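BH0236 protein (PDB 5T7A) probably binds beta-1,3-glucan through its family 56 carbohydrate-binding module, the fragment described here. Local coordinates at residues Tyr98-Glu103 and Tyr109-Phe114. Sequence-based numbering, arbitrary orientation.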
loop_
_atom_site.group_PDB
_atom_site.type_symbol
_atom_site.label_atom_id
_atom_site.label_comp_id
_atom_site.label_asym_id
_atom_site.label_seq_id
_atom_site.Cartn_x
_atom_site.Cartn_y
_atom_site.Cartn_z
ATOM N N TYR A 98 5.455 -4.348 -0.562
ATOM C CA TYR A 98 4.315 -3.772 -1.241
ATOM C C TYR A 98 4.777 -2.674 -2.165
ATOM O O TYR A 98 5.753 -1.974 -1.910
ATOM C CB TYR A 98 3.274 -3.236 -0.266
ATOM C CG TYR A 98 3.764 -2.185 0.694
ATOM C CD1 TYR A 98 4.462 -2.543 1.852
ATOM C CD2 TYR A 98 3.489 -0.840 0.511
ATOM C CE1 TYR A 98 4.913 -1.609 2.734
ATOM C CE2 TYR A 98 3.924 0.096 1.368
ATOM C CZ TYR A 98 4.624 -0.242 2.481
ATOM O OH TYR A 98 5.056 0.736 3.345
ATOM N N SER A 99 4.110 -2.615 -3.324
ATOM C CA SER A 99 4.367 -1.560 -4.322
ATOM C C SER A 99 3.046 -1.140 -4.892
ATOM O O SER A 99 2.024 -1.804 -4.629
ATOM C CB SER A 99 5.259 -2.052 -5.409
ATOM O OG SER A 99 4.709 -3.220 -6.018
ATOM N N PHE A 100 3.037 -0.022 -5.614
ATOM C CA PHE A 100 1.809 0.509 -6.153
ATOM C C PHE A 100 1.879 0.779 -7.628
ATOM O O PHE A 100 2.935 1.176 -8.141
ATOM C CB PHE A 100 1.432 1.831 -5.449
ATOM C CG PHE A 100 1.378 1.702 -3.938
ATOM C CD1 PHE A 100 0.232 1.313 -3.299
ATOM C CD2 PHE A 100 2.523 1.976 -3.177
ATOM C CE1 PHE A 100 0.197 1.212 -1.892
ATOM C CE2 PHE A 100 2.484 1.861 -1.837
ATOM C CZ PHE A 100 1.342 1.470 -1.164
ATOM N N THR A 101 0.710 0.701 -8.262
ATOM C CA THR A 101 0.554 1.248 -9.602
ATOM C C THR A 101 -0.591 2.255 -9.458
ATOM O O THR A 101 -1.700 1.856 -9.106
ATOM C CB THR A 101 0.272 0.143 -10.646
ATOM O OG1 THR A 101 1.398 -0.735 -10.754
ATOM C CG2 THR A 101 -0.017 0.767 -12.004
ATOM N N TYR A 102 -0.306 3.520 -9.767
ATOM C CA TYR A 102 -1.262 4.582 -9.593
ATOM C C TYR A 102 -1.451 5.386 -10.841
ATOM O O TYR A 102 -0.544 5.640 -11.588
ATOM C CB TYR A 102 -0.844 5.533 -8.471
ATOM C CG TYR A 102 0.445 6.212 -8.623
ATOM C CD1 TYR A 102 1.643 5.612 -8.281
ATOM C CD2 TYR A 102 0.481 7.568 -9.051
ATOM C CE1 TYR A 102 2.842 6.317 -8.418
ATOM C CE2 TYR A 102 1.657 8.254 -9.173
ATOM C CZ TYR A 102 2.854 7.651 -8.836
ATOM O OH TYR A 102 4.039 8.315 -8.959
ATOM N N GLU A 103 -2.686 5.783 -11.055
ATOM C CA GLU A 103 -3.004 6.623 -12.210
ATOM C C GLU A 103 -2.763 8.102 -11.788
ATOM O O GLU A 103 -3.003 8.511 -10.622
ATOM C CB GLU A 103 -4.438 6.402 -12.560
ATOM C CG GLU A 103 -4.894 7.070 -13.851
ATOM C CD GLU A 103 -5.434 8.458 -13.661
ATOM O OE1 GLU A 103 -5.687 8.929 -12.526
ATOM O OE2 GLU A 103 -5.616 9.125 -14.725
ATOM N N TYR A 109 1.703 4.863 -13.230
ATOM C CA TYR A 109 3.064 4.785 -12.768
ATOM C C TYR A 109 3.189 3.736 -11.679
ATOM O O TYR A 109 2.280 3.553 -10.898
ATOM C CB TYR A 109 3.516 6.169 -12.214
ATOM C CG TYR A 109 3.299 7.273 -13.215
ATOM C CD1 TYR A 109 4.225 7.526 -14.211
ATOM C CD2 TYR A 109 2.126 8.033 -13.195
ATOM C CE1 TYR A 109 3.980 8.472 -15.180
ATOM C CE2 TYR A 109 1.892 9.016 -14.148
ATOM C CZ TYR A 109 2.842 9.238 -15.112
ATOM O OH TYR A 109 2.645 10.249 -16.087
ATOM N N THR A 110 4.336 3.067 -11.607
ATOM C CA THR A 110 4.574 2.043 -10.600
ATOM C C THR A 110 5.768 2.332 -9.733
ATOM O O THR A 110 6.826 2.757 -10.216
ATOM C CB THR A 110 4.749 0.683 -11.300
ATOM O OG1 THR A 110 3.567 0.354 -12.104
ATOM C CG2 THR A 110 4.985 -0.454 -10.314
ATOM N N THR A 111 5.594 2.112 -8.446
ATOM C CA THR A 111 6.639 2.365 -7.497
ATOM C C THR A 111 7.574 1.142 -7.309
ATOM O O THR A 111 7.265 0.037 -7.681
ATOM C CB THR A 111 6.034 2.728 -6.116
ATOM O OG1 THR A 111 5.542 1.558 -5.425
ATOM C CG2 THR A 111 4.967 3.769 -6.231
ATOM N N GLU A 112 8.658 1.404 -6.617
ATOM C CA GLU A 112 9.510 0.405 -6.066
ATOM C C GLU A 112 8.771 -0.395 -5.026
ATOM O O GLU A 112 7.678 -0.035 -4.632
ATOM C CB GLU A 112 10.734 1.101 -5.413
ATOM C CG GLU A 112 10.383 1.792 -4.115
ATOM C CD GLU A 112 11.363 2.859 -3.734
ATOM O OE1 GLU A 112 11.317 3.935 -4.353
ATOM O OE2 GLU A 112 12.152 2.575 -2.792
ATOM N N TRP A 113 9.396 -1.479 -4.554
ATOM C CA TRP A 113 8.899 -2.272 -3.473
ATOM C C TRP A 113 9.350 -1.696 -2.159
ATOM O O TRP A 113 10.559 -1.509 -1.917
ATOM C CB TRP A 113 9.418 -3.700 -3.572
ATOM C CG TRP A 113 8.821 -4.460 -4.666
ATOM C CD1 TRP A 113 9.347 -4.667 -5.941
ATOM C CD2 TRP A 113 7.601 -5.194 -4.613
ATOM N NE1 TRP A 113 8.475 -5.430 -6.687
ATOM C CE2 TRP A 113 7.405 -5.783 -5.886
ATOM C CE3 TRP A 113 6.645 -5.394 -3.623
ATOM C CZ2 TRP A 113 6.305 -6.578 -6.157
ATOM C CZ3 TRP A 113 5.575 -6.170 -3.900
ATOM C CH2 TRP A 113 5.408 -6.748 -5.150
ATOM N N PHE A 114 8.393 -1.416 -1.274
ATOM C CA PHE A 114 8.609 -1.040 0.093
ATOM C C PHE A 114 8.514 -2.261 0.988
ATOM O O PHE A 114 7.957 -3.279 0.585
ATOM C CB PHE A 114 7.563 0.012 0.542
ATOM C CG PHE A 114 7.576 1.226 -0.330
ATOM C CD1 PHE A 114 8.564 2.203 -0.181
ATOM C CD2 PHE A 114 6.603 1.407 -1.278
ATOM C CE1 PHE A 114 8.605 3.307 -1.023
ATOM C CE2 PHE A 114 6.612 2.521 -2.111
ATOM C CZ PHE A 114 7.585 3.483 -1.953
#
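Thr111 OG1 takes the place that a backbone carbonyl would be expected to hold in a regular ladder: Phe100 N donates to Thr111 OG1 at 3.0 Å, while the same hydroxyl donates to the carbonyl oxygen of Glu112, on a lone pair in the carbonyl plane. With chi1 at 77°, OG1 sits between its own backbone N and carbonyl carbon, where it can reach Phe100 N, and Thr111 N returns a bond to Phe100 O at 2.8 Å. The case illustrates how an antiparallel beta hairpin, here strands 95-103 and 108-117 of an all-beta carbohydrate-binding module, absorbs an interruption in its outer strand: the ladder shifts by one residue between Thr101–Thr110 and Tyr98–Phe114, and a side chain bridges the break. Were Thr111 replaced by an alanine, Phe100 N would probably lose this acceptor and Glu112 O this donor. Packing is close among the buried Tyr98, Phe100 and Phe114, where Phe114 CB sits over the ring of Tyr98, 3.7 Å from its centroid; Tyr35, of strand 35-40, also touches Phe114. By contrast, Tyr109, Thr110 and Trp113 of the outer strand are exposed. Tyr109 CB lies over the Tyr102 ring, 4.0 Å from its centroid, a CH-pi contact, and the Tyr102 hydroxyl bonds to Asp34. Ser99 packs against the indole face of Trp113, which also makes a cation-pi contact with Lys65. Thr101 OG1 and Thr110 OG1 share a hydrogen bond of 2.8 Å, and Thr101 OG1 also bonds to His63.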